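Local coordinates for protein N5-carboxyaminoimidazole ribonucleotide synthetase (PDB 3QFF) that probably carboxylates aminoimidazole ribonucleotide with bicarbonate at the expense of ATP in purine biosynthesis, and binds ADP in its ATP-grasp domain, at residues Ala231-Glu235 and Glu236-Lys240; Ile360-Asn364 and Ile365-Leu369. All coordinates share one frame; numbering follows the deposited sequence.

Overall arrangement
Contacts 1 and 2 are both helix N-termini capped by a side chain, one opening helix 235-251 and the other helix 365-374. Contact 1 belongs to the ATP-grasp domain and is largely a surface contact. Contact 2 belongs to the carboxylase C-terminal domain and is partly buried, its inner side made by Ile360 and Ala368. Both pack on the same large antiparallel sheet, on different strands. A threonine hydroxyl caps the first helix through one nearly straight bond, and a water links the loop to it. An asparagine caps the second through two weak bonds, after an Asx turn. The centres are about 19 Å apart, yet an Arg232-Glu366 salt bridge joins them.

Contact 1. Residues Ala231-Glu235 and Glu236-Lys240; sequences ARITE and ELSQK
Thr234 is the N-cap of helix 235-251, and Leu237 N donates a capping bond to Thr234 OG1 over 3.1 Å. The bond is nearly straight, with an N-H...O angle of 168°. The threonine torsion explains it: OG1 lies between the backbone N and the carbonyl carbon (chi1 65°), which turns the hydroxyl toward the first turn of the helix. Two regular helical bonds follow. Ser238 N donates to Thr234 O, and Gln239 N donates to Glu235 O, at 3.1 and 3.2 Å. A water donates to Ala231 O at 2.7 Å and is hydrogen-bonded to Ser238 OG at 3.0 Å, so it ties the loop to the helix.

Packing comes next. Ile233 lays its CG1 branch against the serine, with CG1 3.4 Å from Ser238 OG. Its CD1 also meets Leu237 CB, an apolar contact of 4.0 Å. Ile233 further touches Val214 of strand 209-220, and Leu237 touches Ile270 of strand 270-276, so the loop and the first turn of the helix both lie against the large antiparallel sheet. On the outer side, Glu235 and Gln239 lie one turn apart. Their carboxylate and amide planes are 58° apart, and Gln239 NE2 comes within 4.0 Å of Glu235 CG.

Contact 2. Residues Ile360-Asn364 and Ile365-Leu369; sequences ILNDN and IEVAL
Asn362 and Val367 cross at about a right angle. Asn364 also crosses Val367 at about a right angle, against its other methyl, CG2. Val367 CG1 lies beside the amide of Asn362, 3.4 Å from ND2. Val367 CG2 packs on Asn364, 3.8 Å from CB. The valine is thus set between two asparagines, each with a polar task. Asn362 forms an Asx turn: its OD1 accepts from Asn364 N at 2.9 Å, in the carbonyl plane and on a lone pair. Asn364 is the N-cap of helix 365-374. Its CG stands anti to the backbone N (chi1 178°), which carries OD1 over the first turn. There Asn364 OD1 accepts from Glu366 N at 2.7 Å and from Val367 N at 3.5 Å, both weak bonds. Asn364 O takes weak bonds from Val367 N and Ala368 N, so the N-H of Val367 is shared between the side chain and the backbone of one residue.

Deeper in, Ile360 CG2 packs on Ala368 CB at 3.8 Å, and Asn362 CB is 4.0 Å from the same methyl. The helix therefore folds back beside the end of strand 354-361. Ala368 and Leu369 also touch Val317 of strand 316-322, and Ile365 and Leu369 reach Ile228 of strand 223-229. Helix 365-374 thus packs across three neighbouring strands of the large antiparallel sheet.

Contact 1. Residues Ala231-Glu235 and Glu236-Lys240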
loop_
_atom_site.group_PDB
_atom_site.type_symbol
_atom_site.label_atom_id
_atom_site.label_comp_id
_atom_site.label_asym_id
_atom_site.label_seq_id
_atom_site.Cartn_x
_atom_site.Cartn_y
_atom_site.Cartn_z
ATOM N N ALA A 231 20.551 4.696 -8.004
ATOM C CA ALA A 231 21.734 3.924 -8.408
ATOM C C ALA A 231 22.970 4.808 -8.233
ATOM O O ALA A 231 22.918 6.005 -8.492
ATOM C CB ALA A 231 21.604 3.457 -9.865
ATOM N N ARG A 232 24.071 4.225 -7.776
ATOM C CA ARG A 232 25.284 4.993 -7.530
ATOM C C ARG A 232 26.083 5.173 -8.833
ATOM O O ARG A 232 27.148 4.574 -9.026
ATOM C CB ARG A 232 26.113 4.356 -6.404
ATOM C CG ARG A 232 25.356 4.309 -5.055
ATOM C CD ARG A 232 26.082 3.509 -3.974
ATOM N NE ARG A 232 26.152 2.086 -4.291
ATOM C CZ ARG A 232 26.836 1.179 -3.589
ATOM N NH1 ARG A 232 26.825 -0.088 -3.977
ATOM N NH2 ARG A 232 27.528 1.527 -2.499
ATOM N N ILE A 233 25.534 5.994 -9.725
ATOM C CA ILE A 233 26.095 6.209 -11.053
ATOM C C ILE A 233 26.027 7.694 -11.401
ATOM O O ILE A 233 25.314 8.452 -10.742
ATOM C CB ILE A 233 25.354 5.355 -12.144
ATOM C CG1 ILE A 233 23.860 5.714 -12.201
ATOM C CG2 ILE A 233 25.554 3.849 -11.906
ATOM C CD1 ILE A 233 23.056 4.903 -13.186
ATOM N N THR A 234 26.770 8.110 -12.433
ATOM C CA THR A 234 26.764 9.508 -12.871
ATOM C C THR A 234 25.394 9.927 -13.390
ATOM O O THR A 234 24.595 9.084 -13.831
ATOM C CB THR A 234 27.799 9.770 -13.986
ATOM O OG1 THR A 234 27.428 9.043 -15.167
ATOM C CG2 THR A 234 29.212 9.343 -13.544
ATOM N N GLU A 235 25.131 11.231 -13.358
ATOM C CA GLU A 235 23.895 11.773 -13.905
ATOM C C GLU A 235 23.771 11.445 -15.392
ATOM O O GLU A 235 22.668 11.401 -15.925
ATOM C CB GLU A 235 23.828 13.289 -13.689
ATOM C CG GLU A 235 22.409 13.863 -13.669
ATOM C CD GLU A 235 21.579 13.310 -12.520
ATOM O OE1 GLU A 235 20.475 12.772 -12.782
ATOM O OE2 GLU A 235 22.043 13.388 -11.357
ATOM N N GLU A 236 24.906 11.212 -16.047
ATOM C CA GLU A 236 24.940 10.925 -17.482
ATOM C C GLU A 236 24.493 9.499 -17.794
ATOM O O GLU A 236 23.731 9.288 -18.741
ATOM C CB GLU A 236 26.336 11.189 -18.058
ATOM C CG GLU A 236 26.654 12.683 -18.299
ATOM C CD GLU A 236 26.613 13.544 -17.030
ATOM O OE1 GLU A 236 25.931 14.598 -17.058
ATOM O OE2 GLU A 236 27.247 13.168 -16.007
ATOM N N LEU A 237 24.980 8.537 -17.007
ATOM C CA LEU A 237 24.534 7.152 -17.085
ATOM C C LEU A 237 23.037 7.000 -16.780
ATOM O O LEU A 237 22.343 6.219 -17.441
ATOM C CB LEU A 237 25.347 6.251 -16.141
ATOM C CG LEU A 237 26.638 5.601 -16.653
ATOM C CD1 LEU A 237 27.400 4.955 -15.529
ATOM C CD2 LEU A 237 26.356 4.573 -17.739
ATOM N N SER A 238 22.561 7.726 -15.770
ATOM C CA SER A 238 21.157 7.688 -15.369
ATOM C C SER A 238 20.245 8.147 -16.486
ATOM O O SER A 238 19.287 7.460 -16.833
ATOM C CB SER A 238 20.918 8.574 -14.145
ATOM O OG SER A 238 21.513 7.994 -13.008
ATOM N N GLN A 239 20.553 9.316 -17.039
ATOM C CA GLN A 239 19.764 9.891 -18.125
ATOM C C GLN A 239 19.741 8.979 -19.351
ATOM O O GLN A 239 18.728 8.876 -20.017
ATOM C CB GLN A 239 20.290 11.272 -18.508
ATOM C CG GLN A 239 19.959 12.359 -17.498
ATOM C CD GLN A 239 20.621 13.700 -17.829
ATOM O OE1 GLN A 239 21.337 13.836 -18.829
ATOM N NE2 GLN A 239 20.387 14.692 -16.978
ATOM N N LYS A 240 20.868 8.330 -19.625
ATOM C CA LYS A 240 21.005 7.359 -20.705
ATOM C C LYS A 240 20.144 6.102 -20.488
ATOM O O LYS A 240 19.425 5.672 -21.397
ATOM C CB LYS A 240 22.472 6.966 -20.825
ATOM C CG LYS A 240 22.873 6.313 -22.120
ATOM C CD LYS A 240 24.361 5.958 -22.056
ATOM C CE LYS A 240 25.052 6.213 -23.383
ATOM N NZ LYS A 240 26.458 5.751 -23.330
HETATM O O HOH W 1 21.114 7.285 -10.121
#

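Contact 2. Residues Ile360-Asn364 and Ile365-Leu369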
loop_
_atom_site.group_PDB
_atom_site.type_symbol
_atom_site.label_atom_id
_atom_site.label_comp_id
_atom_site.label_asym_id
_atom_site.label_seq_id
_atom_site.Cartn_x
_atom_site.Cartn_y
_atom_site.Cartn_z
ATOM N N ILE A 360 14.596 -0.760 3.038
ATOM C CA ILE A 360 15.259 0.027 4.057
ATOM C C ILE A 360 15.382 1.456 3.559
ATOM O O ILE A 360 16.178 1.741 2.653
ATOM C CB ILE A 360 16.672 -0.529 4.383
ATOM C CG1 ILE A 360 16.614 -2.020 4.712
ATOM C CG2 ILE A 360 17.317 0.266 5.538
ATOM C CD1 ILE A 360 18.004 -2.690 4.761
ATOM N N LEU A 361 14.600 2.345 4.164
ATOM C CA LEU A 361 14.547 3.749 3.783
ATOM C C LEU A 361 15.484 4.580 4.651
ATOM O O LEU A 361 15.525 4.410 5.872
ATOM C CB LEU A 361 13.109 4.269 3.914
ATOM C CG LEU A 361 12.211 4.414 2.674
ATOM C CD1 LEU A 361 12.101 3.143 1.853
ATOM C CD2 LEU A 361 10.835 4.872 3.117
ATOM N N ASN A 362 16.250 5.467 4.019
ATOM C CA ASN A 362 17.181 6.346 4.727
ATOM C C ASN A 362 17.573 7.512 3.841
ATOM O O ASN A 362 17.664 7.357 2.615
ATOM C CB ASN A 362 18.437 5.577 5.186
ATOM C CG ASN A 362 19.162 6.272 6.337
ATOM O OD1 ASN A 362 19.920 7.217 6.136
ATOM N ND2 ASN A 362 18.909 5.810 7.551
ATOM N N ASP A 363 17.804 8.677 4.450
ATOM C CA ASP A 363 18.297 9.844 3.711
ATOM C C ASP A 363 19.657 9.569 3.079
ATOM O O ASP A 363 19.987 10.132 2.042
ATOM C CB ASP A 363 18.408 11.076 4.614
ATOM C CG ASP A 363 17.057 11.667 4.986
ATOM O OD1 ASP A 363 16.943 12.175 6.122
ATOM O OD2 ASP A 363 16.112 11.635 4.160
ATOM N N ASN A 364 20.446 8.707 3.711
ATOM C CA ASN A 364 21.761 8.350 3.178
ATOM C C ASN A 364 21.809 6.871 2.790
ATOM O O ASN A 364 21.595 5.981 3.621
ATOM C CB ASN A 364 22.878 8.757 4.170
ATOM C CG ASN A 364 24.287 8.377 3.694
ATOM O OD1 ASN A 364 24.490 7.359 3.028
ATOM N ND2 ASN A 364 25.273 9.196 4.063
ATOM N N ILE A 365 22.087 6.611 1.512
ATOM C CA ILE A 365 22.100 5.235 1.002
ATOM C C ILE A 365 23.105 4.314 1.708
ATOM O O ILE A 365 22.815 3.132 1.949
ATOM C CB ILE A 365 22.289 5.198 -0.537
ATOM C CG1 ILE A 365 20.944 5.396 -1.237
ATOM C CG2 ILE A 365 22.911 3.875 -0.996
ATOM C CD1 ILE A 365 19.956 4.242 -1.039
ATOM N N GLU A 366 24.276 4.852 2.049
ATOM C CA GLU A 366 25.305 4.048 2.718
ATOM C C GLU A 366 24.874 3.607 4.123
ATOM O O GLU A 366 25.272 2.550 4.593
ATOM C CB GLU A 366 26.658 4.779 2.756
ATOM C CG GLU A 366 27.228 5.174 1.374
ATOM C CD GLU A 366 27.544 3.989 0.451
ATOM O OE1 GLU A 366 27.979 2.916 0.943
ATOM O OE2 GLU A 366 27.368 4.142 -0.790
ATOM N N VAL A 367 24.034 4.409 4.771
ATOM C CA VAL A 367 23.519 4.070 6.095
ATOM C C VAL A 367 22.546 2.893 5.977
ATOM O O VAL A 367 22.590 1.960 6.783
ATOM C CB VAL A 367 22.867 5.301 6.763
ATOM C CG1 VAL A 367 22.198 4.928 8.084
ATOM C CG2 VAL A 367 23.922 6.397 6.996
ATOM N N ALA A 368 21.698 2.927 4.945
ATOM C CA ALA A 368 20.790 1.818 4.649
ATOM C C ALA A 368 21.551 0.534 4.340
ATOM O O ALA A 368 21.182 -0.550 4.814
ATOM C CB ALA A 368 19.847 2.185 3.496
ATOM N N LEU A 369 22.617 0.651 3.546
ATOM C CA LEU A 369 23.466 -0.511 3.260
ATOM C C LEU A 369 24.058 -1.098 4.536
ATOM O O LEU A 369 24.059 -2.316 4.725
ATOM C CB LEU A 369 24.566 -0.168 2.251
ATOM C CG LEU A 369 24.103 -0.031 0.794
ATOM C CD1 LEU A 369 25.243 0.466 -0.085
ATOM C CD2 LEU A 369 23.548 -1.343 0.273
#